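Local coordinates for hydrolase, NUDIX family (Clostridium perfringens ATCC 13124, PDB 3F6A) that probably hydrolyses a nucleoside diphosphate linked to another moiety, as Nudix enzymes do, at the interface of chains A and B. Sequence-based numbering; all coordinates share one arbitrary frame. Chains: chain A/B, Hydrolase, NUDIX family.

The interface of chains A and B. Residues chain A 37-43, 81; chain B 5, 89, 99.
The loop from A:Ile37 to A:Leu42 runs largely extended but turns at A:Asn40, whose positive phi (68°) suits asparagine, before A:Pro43, which lacks an N-H and so suits a first turn, opens helix 43-55. This is the loop of the Nudix box that leads into its helix, and chain B grips it across a two-fold symmetric interface of the deposited pair, which may not be the biological one. B:Arg5 does most of the gripping: CG lies anti to the backbone N (chi1 -172°), the chain bends at chi2 (70°), and the long arm carries its guanidinium to the turn. NH2 gives A:Glu41 O a nearly straight hydrogen bond of 2.6 Å; the oxygen lies in the guanidinium plane, but NH2 approaches from above the carbonyl plane. NH1 adds a weak, bent bond to A:Glu38 O at 2.9 Å. One guanidinium face lies against the loop backbone, A:Asn40 N over its centre, 3.6 Å from B:Arg5 CZ; the acidic side chains may still favour the cation at longer range. Within chain A, the carboxylate A:Glu41 OE1 accepts a hydrogen bond from backbone A:Glu38 N at 2.6 Å, which probably braces the turn. A:Val39, beta-branched, slides alongside the arginine's aliphatic stem. Beyond it the contact is apolar, suiting branched, uncharged ends: B:Ile99 extends CD1 tip to tip against A:Pro43 CD, a tight 3.4 Å, while A:Leu42 crosses B:Ile99 obliquely. CD1 and CD2 of A:Leu81 each lie 4.1 Å from B:Leu89 CB.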
loop_
_atom_site.group_PDB
_atom_site.type_symbol
_atom_site.label_atom_id
_atom_site.label_comp_id
_atom_site.label_asym_id
_atom_site.label_seq_id
_atom_site.Cartn_x
_atom_site.Cartn_y
_atom_site.Cartn_z
ATOM N N ILE A 37 8.256 -7.343 -8.116
ATOM C CA ILE A 37 9.032 -6.166 -7.762
ATOM C C ILE A 37 10.456 -6.672 -7.556
ATOM O O ILE A 37 10.666 -7.683 -6.884
ATOM C CB ILE A 37 8.540 -5.558 -6.436
ATOM C CG1 ILE A 37 7.031 -5.306 -6.498
ATOM C CG2 ILE A 37 9.283 -4.258 -6.150
ATOM C CD1 ILE A 37 6.452 -4.772 -5.189
ATOM N N GLU A 38 11.442 -5.997 -8.131
ATOM C CA GLU A 38 12.807 -6.462 -7.935
ATOM C C GLU A 38 13.221 -6.148 -6.506
ATOM O O GLU A 38 12.750 -5.173 -5.913
ATOM C CB GLU A 38 13.763 -5.784 -8.916
ATOM C CG GLU A 38 15.090 -6.522 -9.084
ATOM C CD GLU A 38 16.220 -5.922 -8.274
ATOM O OE1 GLU A 38 16.497 -4.717 -8.451
ATOM O OE2 GLU A 38 16.839 -6.655 -7.471
ATOM N N VAL A 39 14.083 -6.983 -5.939
ATOM C CA VAL A 39 14.545 -6.742 -4.586
ATOM C C VAL A 39 15.286 -5.414 -4.701
ATOM O O VAL A 39 15.923 -5.139 -5.714
ATOM C CB VAL A 39 15.488 -7.883 -4.090
ATOM C CG1 VAL A 39 16.854 -7.774 -4.743
ATOM C CG2 VAL A 39 15.603 -7.843 -2.577
ATOM N N ASN A 40 15.171 -4.572 -3.686
ATOM C CA ASN A 40 15.831 -3.272 -3.717
ATOM C C ASN A 40 15.213 -2.359 -4.785
ATOM O O ASN A 40 15.858 -1.426 -5.266
ATOM C CB ASN A 40 17.333 -3.436 -3.977
ATOM C CG ASN A 40 18.129 -2.206 -3.584
ATOM O OD1 ASN A 40 18.050 -1.743 -2.446
ATOM N ND2 ASN A 40 18.908 -1.675 -4.521
ATOM N N GLU A 41 13.969 -2.643 -5.159
ATOM C CA GLU A 41 13.246 -1.824 -6.131
ATOM C C GLU A 41 11.942 -1.359 -5.479
ATOM O O GLU A 41 11.267 -2.141 -4.818
ATOM C CB GLU A 41 12.921 -2.622 -7.397
ATOM C CG GLU A 41 12.021 -1.865 -8.368
ATOM C CD GLU A 41 11.706 -2.647 -9.628
ATOM O OE1 GLU A 41 11.173 -3.773 -9.525
ATOM O OE2 GLU A 41 11.990 -2.123 -10.724
ATOM N N LEU A 42 11.593 -0.091 -5.660
ATOM C CA LEU A 42 10.361 0.445 -5.082
ATOM C C LEU A 42 9.170 -0.043 -5.892
ATOM O O LEU A 42 9.255 -0.161 -7.116
ATOM C CB LEU A 42 10.361 1.975 -5.112
ATOM C CG LEU A 42 11.504 2.768 -4.472
ATOM C CD1 LEU A 42 11.286 4.253 -4.763
ATOM C CD2 LEU A 42 11.564 2.503 -2.973
ATOM N N PRO A 43 8.041 -0.327 -5.222
ATOM C CA PRO A 43 6.851 -0.797 -5.941
ATOM C C PRO A 43 6.494 0.130 -7.107
ATOM O O PRO A 43 6.034 -0.328 -8.148
ATOM C CB PRO A 43 5.771 -0.801 -4.856
ATOM C CG PRO A 43 6.557 -1.145 -3.605
ATOM C CD PRO A 43 7.795 -0.278 -3.764
ATOM N N LEU A 81 6.742 7.863 -0.431
ATOM C CA LEU A 81 6.568 7.255 -1.740
ATOM C C LEU A 81 5.120 7.308 -2.203
ATOM O O LEU A 81 4.227 7.644 -1.429
ATOM C CB LEU A 81 7.027 5.796 -1.691
ATOM C CG LEU A 81 8.429 5.548 -1.142
ATOM C CD1 LEU A 81 8.679 4.047 -1.062
ATOM C CD2 LEU A 81 9.463 6.229 -2.026
ATOM N N ARG B 5 13.329 -9.444 2.109
ATOM C CA ARG B 5 13.136 -8.034 1.789
ATOM C C ARG B 5 13.306 -7.043 2.947
ATOM O O ARG B 5 13.638 -5.876 2.726
ATOM C CB ARG B 5 11.756 -7.852 1.157
ATOM C CG ARG B 5 11.514 -6.467 0.604
ATOM C CD ARG B 5 12.356 -6.192 -0.629
ATOM N NE ARG B 5 12.238 -4.794 -1.025
ATOM C CZ ARG B 5 11.883 -4.374 -2.234
ATOM N NH1 ARG B 5 11.601 -5.242 -3.198
ATOM N NH2 ARG B 5 11.809 -3.074 -2.475
ATOM N N LEU B 89 10.013 5.350 2.554
ATOM C CA LEU B 89 11.352 4.795 2.428
ATOM C C LEU B 89 12.168 5.419 3.559
ATOM O O LEU B 89 12.348 6.635 3.601
ATOM C CB LEU B 89 11.970 5.171 1.082
ATOM C CG LEU B 89 13.420 4.715 0.877
ATOM C CD1 LEU B 89 13.489 3.201 0.863
ATOM C CD2 LEU B 89 13.956 5.277 -0.427
ATOM N N ILE B 99 11.574 -0.135 3.015
ATOM C CA ILE B 99 10.206 0.318 2.816
ATOM C C ILE B 99 9.345 0.011 4.029
ATOM O O ILE B 99 9.316 -1.118 4.519
ATOM C CB ILE B 99 9.567 -0.335 1.580
ATOM C CG1 ILE B 99 10.305 0.125 0.326
ATOM C CG2 ILE B 99 8.093 0.049 1.490
ATOM C CD1 ILE B 99 9.758 -0.464 -0.969
#